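PDB 2AZ4: metallo-beta-lactamase domain-containing protein from Enterococcus faecalis, which binds two zinc ions in a metallo-beta-lactamase fold and probably acts as a metal-dependent hydrolase, perhaps an RNA-binding exonuclease. Local coordinates for residues K6-F11 / G424-L429; I158-V163 / S173-R178; K208-L213 / A393-Q398. One frame throughout, in Å; residues are numbered along the deposited sequence.

Contact 1: K6-F11 / G424-L429; sequences KTTVTF and GEQIVL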
ATOM      1  N   LYS A   6      23.499  -2.937  23.233  1.00 29.47           N
ATOM      2  CA  LYS A   6      22.803  -1.799  22.664  1.00 28.97           C
ATOM      3  C   LYS A   6      21.710  -2.253  21.684  1.00 27.57           C
ATOM      4  O   LYS A   6      21.816  -3.323  21.073  1.00 27.54           O
ATOM      5  CB  LYS A   6      23.805  -0.857  21.990  1.00 29.59           C
ATOM      6  CG  LYS A   6      24.903  -0.316  22.931  1.00 31.54           C
ATOM      7  CD  LYS A   6      24.365   0.723  23.933  1.00 33.61           C
ATOM      8  CE  LYS A   6      25.450   1.241  24.895  1.00 34.59           C
ATOM      9  NZ  LYS A   6      25.307   0.694  26.283  1.00 36.59           N
ATOM     10  N   THR A   7      20.649  -1.460  21.591  1.00 26.12           N
ATOM     11  CA  THR A   7      19.632  -1.621  20.554  1.00 24.39           C
ATOM     12  C   THR A   7      19.983  -0.575  19.500  1.00 23.48           C
ATOM     13  O   THR A   7      20.039   0.617  19.800  1.00 23.77           O
ATOM     14  CB  THR A   7      18.187  -1.441  21.106  1.00 24.23           C
ATOM     15  OG1 THR A   7      17.894  -2.463  22.071  1.00 24.71           O
ATOM     16  CG2 THR A   7      17.150  -1.530  19.984  1.00 24.16           C
ATOM     17  N   THR A   8      20.264  -1.002  18.278  1.00 22.75           N
ATOM     18  CA  THR A   8      20.607  -0.048  17.220  1.00 22.27           C
ATOM     19  C   THR A   8      19.549  -0.035  16.104  1.00 22.07           C
ATOM     20  O   THR A   8      19.161  -1.092  15.604  1.00 22.31           O
ATOM     21  CB  THR A   8      22.008  -0.351  16.617  1.00 22.50           C
ATOM     22  OG1 THR A   8      22.972  -0.415  17.670  1.00 23.38           O
ATOM     23  CG2 THR A   8      22.444   0.758  15.639  1.00 22.71           C
ATOM     24  N   VAL A   9      19.111   1.160  15.726  1.00 20.82           N
ATOM     25  CA  VAL A   9      18.210   1.391  14.607  1.00 20.53           C
ATOM     26  C   VAL A   9      18.986   2.038  13.453  1.00 20.46           C
ATOM     27  O   VAL A   9      19.632   3.071  13.648  1.00 19.68           O
ATOM     28  CB  VAL A   9      17.049   2.349  15.004  1.00 20.27           C
ATOM     29  CG1 VAL A   9      15.985   2.392  13.936  1.00 21.21           C
ATOM     30  CG2 VAL A   9      16.426   1.969  16.348  1.00 20.75           C
ATOM     31  N   THR A  10      18.914   1.449  12.260  1.00 19.67           N
ATOM     32  CA  THR A  10      19.635   1.946  11.093  1.00 19.79           C
ATOM     33  C   THR A  10      18.656   2.258   9.995  1.00 20.38           C
ATOM     34  O   THR A  10      17.836   1.404   9.640  1.00 21.35           O
ATOM     35  CB  THR A  10      20.621   0.930  10.497  1.00 19.37           C
ATOM     36  OG1 THR A  10      21.480   0.411  11.510  1.00 22.46           O
ATOM     37  CG2 THR A  10      21.490   1.588   9.411  1.00 19.93           C
ATOM     38  N   PHE A  11      18.769   3.458   9.440  1.00 20.31           N
ATOM     39  CA  PHE A  11      17.910   3.913   8.346  1.00 20.87           C
ATOM     40  C   PHE A  11      18.600   3.693   7.008  1.00 21.18           C
ATOM     41  O   PHE A  11      19.216   4.598   6.430  1.00 21.59           O
ATOM     42  CB  PHE A  11      17.478   5.366   8.570  1.00 20.76           C
ATOM     43  CG  PHE A  11      16.686   5.541   9.832  1.00 21.73           C
ATOM     44  CD1 PHE A  11      15.278   5.483   9.806  1.00 19.80           C
ATOM     45  CD2 PHE A  11      17.340   5.705  11.065  1.00 20.75           C
ATOM     46  CE1 PHE A  11      14.541   5.596  10.985  1.00 19.10           C
ATOM     47  CE2 PHE A  11      16.608   5.818  12.250  1.00 21.32           C
ATOM     48  CZ  PHE A  11      15.202   5.761  12.210  1.00 21.15           C
ATOM     49  N   GLY A 424      21.544   5.979   5.909  1.00 27.05           N
ATOM     50  CA  GLY A 424      22.654   5.268   6.551  1.00 27.73           C
ATOM     51  C   GLY A 424      22.797   5.492   8.045  1.00 28.03           C
ATOM     52  O   GLY A 424      23.548   4.788   8.718  1.00 28.41           O
ATOM     53  N   GLU A 425      22.077   6.477   8.566  1.00 28.66           N
ATOM     54  CA  GLU A 425      22.168   6.855   9.970  1.00 29.58           C
ATOM     55  C   GLU A 425      21.740   5.770  10.931  1.00 29.87           C
ATOM     56  O   GLU A 425      20.691   5.122  10.745  1.00 29.69           O
ATOM     57  CB  GLU A 425      21.328   8.102  10.239  1.00 30.10           C
ATOM     58  CG  GLU A 425      21.810   8.893  11.455  1.00 32.47           C
ATOM     59  CD  GLU A 425      20.939  10.094  11.743  1.00 35.02           C
ATOM     60  OE1 GLU A 425      20.564  10.797  10.787  1.00 34.63           O
ATOM     61  OE2 GLU A 425      20.637  10.339  12.932  1.00 38.89           O
ATOM     62  N   GLN A 426      22.564   5.582  11.962  1.00 30.07           N
ATOM     63  CA  GLN A 426      22.276   4.665  13.043  1.00 30.88           C
ATOM     64  C   GLN A 426      21.955   5.437  14.298  1.00 31.29           C
ATOM     65  O   GLN A 426      22.651   6.401  14.632  1.00 31.73           O
ATOM     66  CB  GLN A 426      23.451   3.724  13.293  1.00 30.62           C
ATOM     67  CG  GLN A 426      23.839   2.993  12.058  1.00 33.16           C
ATOM     68  CD  GLN A 426      25.064   2.117  12.220  1.00 36.89           C
ATOM     69  OE1 GLN A 426      25.335   1.580  13.292  1.00 37.80           O
ATOM     70  NE2 GLN A 426      25.807   1.955  11.130  1.00 39.24           N
ATOM     71  N   ILE A 427      20.872   5.034  14.960  1.00 30.85           N
ATOM     72  CA  ILE A 427      20.508   5.553  16.269  1.00 31.04           C
ATOM     73  C   ILE A 427      20.753   4.456  17.293  1.00 30.88           C
ATOM     74  O   ILE A 427      20.199   3.363  17.201  1.00 29.93           O
ATOM     75  CB  ILE A 427      19.045   6.034  16.339  1.00 31.11           C
ATOM     76  CG1 ILE A 427      18.843   7.238  15.424  1.00 31.35           C
ATOM     77  CG2 ILE A 427      18.653   6.381  17.788  1.00 31.97           C
ATOM     78  CD1 ILE A 427      17.376   7.522  15.119  1.00 33.23           C
ATOM     79  N   VAL A 428      21.624   4.749  18.250  1.00 30.64           N
ATOM     80  CA  VAL A 428      21.873   3.838  19.350  1.00 30.77           C
ATOM     81  C   VAL A 428      21.027   4.318  20.522  1.00 31.09           C
ATOM     82  O   VAL A 428      21.147   5.479  20.980  1.00 30.47           O
ATOM     83  CB  VAL A 428      23.364   3.765  19.698  1.00 30.81           C
ATOM     84  CG1 VAL A 428      23.593   2.770  20.820  1.00 31.32           C
ATOM     85  CG2 VAL A 428      24.177   3.369  18.453  1.00 30.52           C
ATOM     86  N   LEU A 429      20.129   3.445  20.963  1.00 30.78           N
ATOM     87  CA  LEU A 429      19.117   3.822  21.944  1.00 31.94           C
ATOM     88  C   LEU A 429      19.698   3.894  23.359  1.00 32.68           C
ATOM     89  O   LEU A 429      20.760   3.307  23.635  1.00 33.13           O
ATOM     90  CB  LEU A 429      17.922   2.868  21.884  1.00 31.39           C
ATOM     91  CG  LEU A 429      17.039   2.953  20.629  1.00 31.41           C
ATOM     92  CD1 LEU A 429      15.937   1.938  20.719  1.00 31.08           C
ATOM     93  CD2 LEU A 429      16.413   4.334  20.470  1.00 33.77           C
ATOM     94  OXT LEU A 429      19.126   4.536  24.241  1.00 32.82           O
TER
HETATM   95  O   HOH W   1      20.815   0.771  23.299  1.00 32.14           O
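The two ends of the chain pair here as antiparallel strands: 426-428 adds an outermost strand to one of the two mixed sheets of the metallo-beta-lactamase fold, beside strand 7-13 near the N terminus. Five backbone hydrogen bonds make the ladder. Val-9 and Ile-427 bond to each other in both directions, the bond from Ile-427 N to Val-9 O being the shortest at 2.7 Å. Leu-429 N points almost straight down the C=O axis of Thr-7, whereas Gly-424 N reaches Phe-11 O from above the carbonyl plane, where the C-terminal segment turns into the ladder. At the other end one water accepts from Thr-7 N and donates to O of the C-terminal carboxylate of Leu-429. One face carries Thr-8, Thr-10, Gln-426 and Val-428, mostly polar. On it Gln-426 lies alongside Thr-10, its CG 3.5 Å from Thr-10 OG1; at its end the CG1 methyl of Val-428 rests against the aliphatic chain of Lys-6. Val-9 and Ile-427 point to the opposite face, where Val-9 packs on Met-214 of the second sheet. At the end of the ladder Leu-429 packs on His-182 and Ile-184, and its CD1 methyl crosses Thr-7 CG2 at 3.7 Å, while Thr-7 OG1 hydrogen-bonds to Thr-179. Phe-11, with CG anti to its carbonyl carbon (chi1 -61°), sets its ring edge toward the incoming strand. Glu-425 O lies in the ring plane, 3.4 Å from Phe-11 CD2, and Ile-427 CD1 touches the same edge at Phe-11 CE2, also 3.4 Å away.

Contact 2: I158-V163 / S173-R178; sequences ISVEIV and SALLIR
Val-160, Ile-162, Leu-175 and Ile-177 form the apolar centre on one face of the paired strands. Val-160 CG1, anti to its backbone N, meets both CB and CD2 of Leu-175, each 4.2 Å away, and Ile-158 CG2 lies beside Ile-177 CG2. Ile-32 and Phe-34 of strand 30-34, in the other sheet, pack on Val-160, Leu-175 and Ile-177. On the reverse face Val-163 CG2 crosses Leu-176 CG at 4.0 Å, under helix 197-207. The two strands form an antiparallel beta hairpin within one sheet of the metallo-beta-lactamase sandwich. Three hydrogen-bonded pairs, Ser-159 with Arg-178, Glu-161 with Leu-176 and Val-163 with Ala-174, give six nearly straight N-H...O bonds. Near the zinc end, Ser-173 OG sits 3.4 Å from Ile-162 CG1 and hydrogen-bonds to Ser-91 O, one residue before the zinc ligand His-92. On the face of Val-163 and Leu-176, Glu-161 stretches alongside Leu-176, and its OE2 forms a salt bridge with Lys-206. Arg-178 bends at chi3 (-138°), and its guanidinium makes a cation-pi contact with Phe-183. A water accepts from Arg-178 NE at 2.8 Å and donates to Glu-161 OE1; a second bridges Ser-159 OG and Leu-176 O.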
ATOM      1  N   ILE A 158      14.314  -9.810  20.390  1.00 24.52           N
ATOM      2  CA  ILE A 158      13.419  -8.796  19.855  1.00 23.27           C
ATOM      3  C   ILE A 158      11.997  -9.334  19.751  1.00 23.74           C
ATOM      4  O   ILE A 158      11.760 -10.403  19.194  1.00 23.92           O
ATOM      5  CB  ILE A 158      13.844  -8.286  18.448  1.00 23.30           C
ATOM      6  CG1 ILE A 158      15.339  -8.017  18.375  1.00 21.34           C
ATOM      7  CG2 ILE A 158      13.039  -7.039  18.071  1.00 22.30           C
ATOM      8  CD1 ILE A 158      15.807  -7.635  16.976  1.00 22.17           C
ATOM      9  N   SER A 159      11.048  -8.566  20.266  1.00 23.76           N
ATOM     10  CA  SER A 159       9.641  -8.928  20.204  1.00 24.13           C
ATOM     11  C   SER A 159       8.891  -7.912  19.330  1.00 23.14           C
ATOM     12  O   SER A 159       9.038  -6.695  19.498  1.00 23.00           O
ATOM     13  CB  SER A 159       9.076  -8.977  21.624  1.00 24.74           C
ATOM     14  OG  SER A 159       7.709  -8.622  21.642  1.00 28.04           O
ATOM     15  N   VAL A 160       8.139  -8.409  18.355  1.00 22.09           N
ATOM     16  CA  VAL A 160       7.482  -7.533  17.383  1.00 21.34           C
ATOM     17  C   VAL A 160       6.002  -7.848  17.395  1.00 21.18           C
ATOM     18  O   VAL A 160       5.601  -8.989  17.143  1.00 21.66           O
ATOM     19  CB  VAL A 160       8.042  -7.708  15.942  1.00 21.47           C
ATOM     20  CG1 VAL A 160       7.377  -6.720  14.959  1.00 20.21           C
ATOM     21  CG2 VAL A 160       9.563  -7.574  15.907  1.00 20.39           C
ATOM     22  N   GLU A 161       5.201  -6.846  17.710  1.00 21.10           N
ATOM     23  CA  GLU A 161       3.757  -6.968  17.629  1.00 21.03           C
ATOM     24  C   GLU A 161       3.257  -6.312  16.350  1.00 20.28           C
ATOM     25  O   GLU A 161       3.580  -5.145  16.068  1.00 19.69           O
ATOM     26  CB  GLU A 161       3.064  -6.332  18.834  1.00 21.50           C
ATOM     27  CG  GLU A 161       1.549  -6.693  18.914  1.00 22.04           C
ATOM     28  CD  GLU A 161       0.880  -6.192  20.186  1.00 24.86           C
ATOM     29  OE1 GLU A 161       1.608  -5.906  21.156  1.00 28.59           O
ATOM     30  OE2 GLU A 161      -0.379  -6.095  20.220  1.00 26.65           O
ATOM     31  N   ILE A 162       2.458  -7.056  15.581  1.00 18.70           N
ATOM     32  CA  ILE A 162       1.931  -6.545  14.316  1.00 17.97           C
ATOM     33  C   ILE A 162       0.486  -6.089  14.505  1.00 16.84           C
ATOM     34  O   ILE A 162      -0.418  -6.876  14.767  1.00 16.90           O
ATOM     35  CB  ILE A 162       2.120  -7.558  13.156  1.00 17.33           C
ATOM     36  CG1 ILE A 162       1.682  -6.957  11.824  1.00 18.07           C
ATOM     37  CG2 ILE A 162       1.425  -8.883  13.459  1.00 19.19           C
ATOM     38  CD1 ILE A 162       2.347  -7.626  10.606  1.00 19.09           C
ATOM     39  N   VAL A 163       0.271  -4.800  14.362  1.00 16.46           N
ATOM     40  CA  VAL A 163      -0.970  -4.210  14.833  1.00 15.75           C
ATOM     41  C   VAL A 163      -1.666  -3.614  13.632  1.00 16.00           C
ATOM     42  O   VAL A 163      -1.039  -2.845  12.932  1.00 17.18           O
ATOM     43  CB  VAL A 163      -0.649  -3.068  15.855  1.00 16.22           C
ATOM     44  CG1 VAL A 163      -1.927  -2.356  16.305  1.00 13.90           C
ATOM     45  CG2 VAL A 163       0.117  -3.634  17.095  1.00 14.62           C
ATOM     46  N   SER A 173      -0.675  -2.661   8.532  1.00 14.57           N
ATOM     47  CA  SER A 173      -0.279  -2.775   9.932  1.00 15.34           C
ATOM     48  C   SER A 173       0.849  -1.810  10.308  1.00 15.83           C
ATOM     49  O   SER A 173       1.483  -1.194   9.424  1.00 16.11           O
ATOM     50  CB  SER A 173       0.162  -4.199  10.233  1.00 16.00           C
ATOM     51  OG  SER A 173       1.335  -4.512   9.495  1.00 16.59           O
ATOM     52  N   ALA A 174       1.042  -1.672  11.620  1.00 16.15           N
ATOM     53  CA  ALA A 174       2.154  -0.966  12.242  1.00 16.41           C
ATOM     54  C   ALA A 174       2.894  -1.983  13.114  1.00 16.76           C
ATOM     55  O   ALA A 174       2.371  -3.079  13.405  1.00 16.87           O
ATOM     56  CB  ALA A 174       1.628   0.184  13.097  1.00 16.44           C
ATOM     57  N   LEU A 175       4.119  -1.657  13.510  1.00 16.61           N
ATOM     58  CA  LEU A 175       4.909  -2.606  14.292  1.00 17.03           C
ATOM     59  C   LEU A 175       5.226  -1.973  15.630  1.00 17.74           C
ATOM     60  O   LEU A 175       5.620  -0.795  15.682  1.00 17.74           O
ATOM     61  CB  LEU A 175       6.204  -2.980  13.555  1.00 16.51           C
ATOM     62  CG  LEU A 175       6.101  -3.459  12.094  1.00 16.53           C
ATOM     63  CD1 LEU A 175       7.495  -3.730  11.573  1.00 18.80           C
ATOM     64  CD2 LEU A 175       5.224  -4.749  11.967  1.00 17.34           C
ATOM     65  N   LEU A 176       5.021  -2.732  16.709  1.00 17.80           N
ATOM     66  CA  LEU A 176       5.475  -2.316  18.023  1.00 18.59           C
ATOM     67  C   LEU A 176       6.633  -3.233  18.352  1.00 18.74           C
ATOM     68  O   LEU A 176       6.464  -4.453  18.429  1.00 19.70           O
ATOM     69  CB  LEU A 176       4.390  -2.461  19.090  1.00 18.75           C
ATOM     70  CG  LEU A 176       3.061  -1.726  18.956  1.00 21.16           C
ATOM     71  CD1 LEU A 176       2.283  -2.015  20.208  1.00 25.07           C
ATOM     72  CD2 LEU A 176       3.256  -0.266  18.813  1.00 21.54           C
ATOM     73  N   ILE A 177       7.800  -2.640  18.545  1.00 18.65           N
ATOM     74  CA  ILE A 177       9.047  -3.402  18.653  1.00 19.60           C
ATOM     75  C   ILE A 177       9.686  -3.280  20.040  1.00 19.97           C
ATOM     76  O   ILE A 177       9.965  -2.183  20.494  1.00 19.61           O
ATOM     77  CB  ILE A 177      10.031  -2.942  17.542  1.00 18.79           C
ATOM     78  CG1 ILE A 177       9.415  -3.198  16.162  1.00 19.09           C
ATOM     79  CG2 ILE A 177      11.413  -3.658  17.656  1.00 20.08           C
ATOM     80  CD1 ILE A 177       9.825  -2.152  15.095  1.00 18.48           C
ATOM     81  N   ARG A 178       9.917  -4.406  20.707  1.00 20.91           N
ATOM     82  CA  ARG A 178      10.557  -4.348  22.008  1.00 22.27           C
ATOM     83  C   ARG A 178      11.833  -5.173  22.075  1.00 22.95           C
ATOM     84  O   ARG A 178      11.873  -6.305  21.584  1.00 22.26           O
ATOM     85  CB  ARG A 178       9.578  -4.763  23.117  1.00 22.29           C
ATOM     86  CG  ARG A 178       8.491  -3.722  23.325  1.00 24.87           C
ATOM     87  CD  ARG A 178       7.544  -4.178  24.395  1.00 30.96           C
ATOM     88  NE  ARG A 178       6.153  -3.911  24.051  1.00 34.91           N
ATOM     89  CZ  ARG A 178       5.448  -2.866  24.477  1.00 35.08           C
ATOM     90  NH1 ARG A 178       6.000  -1.951  25.265  1.00 34.47           N
ATOM     91  NH2 ARG A 178       4.184  -2.741  24.098  1.00 34.52           N
TER
HETATM   92  O   HOH W   2       6.540  -6.068  21.075  1.00 32.09           O
HETATM   93  O   HOH W   3       4.450  -4.559  21.945  1.00 39.20           O

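Contact 3: K208-L213 / A393-Q398; sequences KHTELL and ALIEPQ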
ATOM      1  N   LYS A 208       1.267   4.271  22.972  1.00 22.43           N
ATOM      2  CA  LYS A 208       1.410   5.346  23.965  1.00 23.93           C
ATOM      3  C   LYS A 208       2.819   5.342  24.599  1.00 23.24           C
ATOM      4  O   LYS A 208       3.271   4.302  25.053  1.00 23.49           O
ATOM      5  CB  LYS A 208       0.365   5.153  25.071  1.00 23.62           C
ATOM      6  CG  LYS A 208       0.130   6.379  25.956  1.00 27.06           C
ATOM      7  CD  LYS A 208      -1.056   7.201  25.474  1.00 28.46           C
ATOM      8  CE  LYS A 208      -1.013   8.588  26.102  1.00 30.63           C
ATOM      9  NZ  LYS A 208      -2.081   9.476  25.570  1.00 32.86           N
ATOM     10  N   HIS A 209       3.490   6.489  24.607  1.00 24.18           N
ATOM     11  CA  HIS A 209       4.747   6.677  25.362  1.00 25.07           C
ATOM     12  C   HIS A 209       5.935   5.910  24.771  1.00 25.63           C
ATOM     13  O   HIS A 209       6.948   5.667  25.461  1.00 25.37           O
ATOM     14  CB  HIS A 209       4.562   6.298  26.849  1.00 25.39           C
ATOM     15  CG  HIS A 209       3.509   7.098  27.550  1.00 26.46           C
ATOM     16  ND1 HIS A 209       2.674   6.556  28.509  1.00 27.68           N
ATOM     17  CD2 HIS A 209       3.166   8.407  27.448  1.00 25.90           C
ATOM     18  CE1 HIS A 209       1.857   7.493  28.957  1.00 27.44           C
ATOM     19  NE2 HIS A 209       2.143   8.626  28.339  1.00 28.20           N
ATOM     20  N   THR A 210       5.823   5.524  23.495  1.00 25.43           N
ATOM     21  CA  THR A 210       6.922   4.837  22.832  1.00 25.34           C
ATOM     22  C   THR A 210       8.187   5.691  22.844  1.00 25.03           C
ATOM     23  O   THR A 210       8.119   6.911  22.702  1.00 25.44           O
ATOM     24  CB  THR A 210       6.560   4.387  21.381  1.00 24.40           C
ATOM     25  OG1 THR A 210       7.586   3.519  20.884  1.00 25.30           O
ATOM     26  CG2 THR A 210       6.407   5.560  20.446  1.00 24.16           C
ATOM     27  N   GLU A 211       9.342   5.052  22.989  1.00 25.21           N
ATOM     28  CA  GLU A 211      10.609   5.799  23.044  1.00 25.94           C
ATOM     29  C   GLU A 211      10.998   6.361  21.706  1.00 26.27           C
ATOM     30  O   GLU A 211      11.681   7.371  21.625  1.00 27.62           O
ATOM     31  CB  GLU A 211      11.735   4.902  23.509  1.00 26.50           C
ATOM     32  CG  GLU A 211      11.499   4.333  24.858  1.00 28.83           C
ATOM     33  CD  GLU A 211      12.504   3.281  25.226  1.00 32.89           C
ATOM     34  OE1 GLU A 211      12.094   2.344  25.962  1.00 33.71           O
ATOM     35  OE2 GLU A 211      13.683   3.405  24.792  1.00 32.99           O
ATOM     36  N   LEU A 212      10.583   5.700  20.634  1.00 25.36           N
ATOM     37  CA  LEU A 212      10.956   6.152  19.318  1.00 24.88           C
ATOM     38  C   LEU A 212       9.845   5.813  18.329  1.00 24.70           C
ATOM     39  O   LEU A 212       9.606   4.633  18.030  1.00 24.74           O
ATOM     40  CB  LEU A 212      12.280   5.504  18.908  1.00 25.25           C
ATOM     41  CG  LEU A 212      12.952   6.051  17.655  1.00 25.69           C
ATOM     42  CD1 LEU A 212      13.779   7.306  17.994  1.00 25.95           C
ATOM     43  CD2 LEU A 212      13.840   4.961  17.084  1.00 25.29           C
ATOM     44  N   LEU A 213       9.169   6.858  17.853  1.00 23.74           N
ATOM     45  CA  LEU A 213       8.082   6.737  16.896  1.00 23.13           C
ATOM     46  C   LEU A 213       8.572   7.066  15.491  1.00 21.77           C
ATOM     47  O   LEU A 213       8.816   8.232  15.172  1.00 22.35           O
ATOM     48  CB  LEU A 213       6.926   7.671  17.283  1.00 22.66           C
ATOM     49  CG  LEU A 213       5.687   7.692  16.362  1.00 23.31           C
ATOM     50  CD1 LEU A 213       5.097   6.315  16.314  1.00 22.02           C
ATOM     51  CD2 LEU A 213       4.639   8.675  16.889  1.00 23.05           C
ATOM     52  N   ALA A 393      -0.261  13.420  19.112  1.00 24.24           N
ATOM     53  CA  ALA A 393      -0.901  13.799  20.378  1.00 24.85           C
ATOM     54  C   ALA A 393      -1.405  12.590  21.171  1.00 25.74           C
ATOM     55  O   ALA A 393      -1.174  12.507  22.378  1.00 26.21           O
ATOM     56  CB  ALA A 393      -2.019  14.828  20.150  1.00 25.04           C
ATOM     57  N   LEU A 394      -2.069  11.636  20.509  1.00 25.67           N
ATOM     58  CA  LEU A 394      -2.534  10.431  21.198  1.00 26.05           C
ATOM     59  C   LEU A 394      -1.411   9.549  21.729  1.00 25.95           C
ATOM     60  O   LEU A 394      -1.542   8.965  22.804  1.00 26.56           O
ATOM     61  CB  LEU A 394      -3.500   9.614  20.323  1.00 26.36           C
ATOM     62  CG  LEU A 394      -4.895  10.189  20.066  1.00 26.64           C
ATOM     63  CD1 LEU A 394      -5.447   9.588  18.787  1.00 28.96           C
ATOM     64  CD2 LEU A 394      -5.813   9.922  21.240  1.00 26.78           C
ATOM     65  N   ILE A 395      -0.306   9.464  20.997  1.00 25.75           N
ATOM     66  CA  ILE A 395       0.809   8.593  21.391  1.00 25.85           C
ATOM     67  C   ILE A 395       1.768   9.248  22.409  1.00 26.06           C
ATOM     68  O   ILE A 395       2.227   8.585  23.330  1.00 26.14           O
ATOM     69  CB  ILE A 395       1.613   8.130  20.144  1.00 25.42           C
ATOM     70  CG1 ILE A 395       0.793   7.135  19.315  1.00 25.95           C
ATOM     71  CG2 ILE A 395       2.967   7.550  20.529  1.00 25.52           C
ATOM     72  CD1 ILE A 395       1.293   6.983  17.880  1.00 23.40           C
ATOM     73  N   GLU A 396       2.057  10.535  22.216  1.00 26.73           N
ATOM     74  CA  GLU A 396       3.016  11.301  23.047  1.00 27.91           C
ATOM     75  C   GLU A 396       4.386  10.609  23.015  1.00 27.30           C
ATOM     76  O   GLU A 396       4.841  10.061  24.029  1.00 27.50           O
ATOM     77  CB  GLU A 396       2.503  11.520  24.490  1.00 27.98           C
ATOM     78  CG  GLU A 396       1.085  12.143  24.614  1.00 28.66           C
ATOM     79  CD  GLU A 396       0.723  12.478  26.070  1.00 29.54           C
ATOM     80  OE1 GLU A 396       1.510  13.215  26.701  1.00 30.11           O
ATOM     81  OE2 GLU A 396      -0.326  12.000  26.597  1.00 33.24           O
ATOM     82  N   PRO A 397       5.027  10.598  21.826  1.00 27.18           N
ATOM     83  CA  PRO A 397       6.294   9.904  21.664  1.00 27.30           C
ATOM     84  C   PRO A 397       7.425  10.684  22.357  1.00 27.19           C
ATOM     85  O   PRO A 397       7.442  11.914  22.319  1.00 26.27           O
ATOM     86  CB  PRO A 397       6.494   9.905  20.143  1.00 26.64           C
ATOM     87  CG  PRO A 397       5.817  11.147  19.685  1.00 26.83           C
ATOM     88  CD  PRO A 397       4.598  11.246  20.570  1.00 26.37           C
ATOM     89  N   GLN A 398       8.341   9.956  22.996  1.00 27.42           N
ATOM     90  CA  GLN A 398       9.484  10.572  23.643  1.00 27.23           C
ATOM     91  C   GLN A 398      10.392  11.171  22.579  1.00 27.60           C
ATOM     92  O   GLN A 398      10.893  12.296  22.723  1.00 27.47           O
ATOM     93  CB  GLN A 398      10.220   9.550  24.495  1.00 27.70           C
ATOM     94  CG  GLN A 398       9.400   9.011  25.667  1.00 28.24           C
ATOM     95  CD  GLN A 398      10.103   7.892  26.395  1.00 30.48           C
ATOM     96  OE1 GLN A 398      11.254   8.027  26.787  1.00 30.44           O
ATOM     97  NE2 GLN A 398       9.418   6.766  26.563  1.00 31.01           N
TER
HETATM   98  O   HOH W   4       0.698  10.694  29.444  1.00 27.77           O
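Ile-395, Gln-398 and Lys-208 bury the most surface where the end of helix 385-395 meets the loop leading into strand 212-216. Ile-395 contributes through both side chain and backbone. Its CD1 meets Leu-213 CD2 tip to tip at 3.9 Å, and its CG2 lies beside Thr-210 CG2. Its carbonyl O, at the helix end, accepts a nearly straight bond from His-209 N at 2.8 Å, in the carbonyl plane. Lys-208 starts away from the helix but bends at chi2 (95°), so that NZ comes back over the helix terminus. There NZ bonds to Leu-394 O at 2.9 Å, from above the carbonyl plane, and forms a salt bridge, with a weak hydrogen bond, to Glu-396 OE2 at 3.2 Å. Both partners are suited to a positive charge, which the C-terminal end of the helix dipole would also probably favour. The same chain lays Lys-208 CG over the centre of the His-209 ring, 3.5 Å above its plane. Gln-398 grips the loop twice: its N points to Thr-210 O nearly along the C=O axis, and NE2 reaches His-209 O at 2.9 Å. Its extended chain runs alongside Glu-211, whose OE2 is hydrogen-bonded to His-182. Pro-397 CB packs on Leu-213 CB at 3.7 Å. Ile-395 also packs on Cys-204 and Ala-207 of helix 197-207, while Leu-213 pairs with strand 399-403 and touches Thr-185 of strand 182-186.

Overall arrangement
From the N terminus, the chain opens contact 1 at once and closes it only with its last residues, 412 residues after its first segment ends, so the other two contacts are nested inside that loop. Contact 2 closes first, across a short hairpin connection; contact 3 then opens, in series with it, and closes after 179 intervening residues that include the six-stranded parallel sheet. Contact 1 lies in one mixed sheet, while contacts 2 and 3 both reach the other, with centres about 14 Å apart. Contacts 1 and 3 touch directly, Val-9 CG2 packing on Leu-212 CD2 at 4.0 Å, one of the touches between the two sheets of the sandwich.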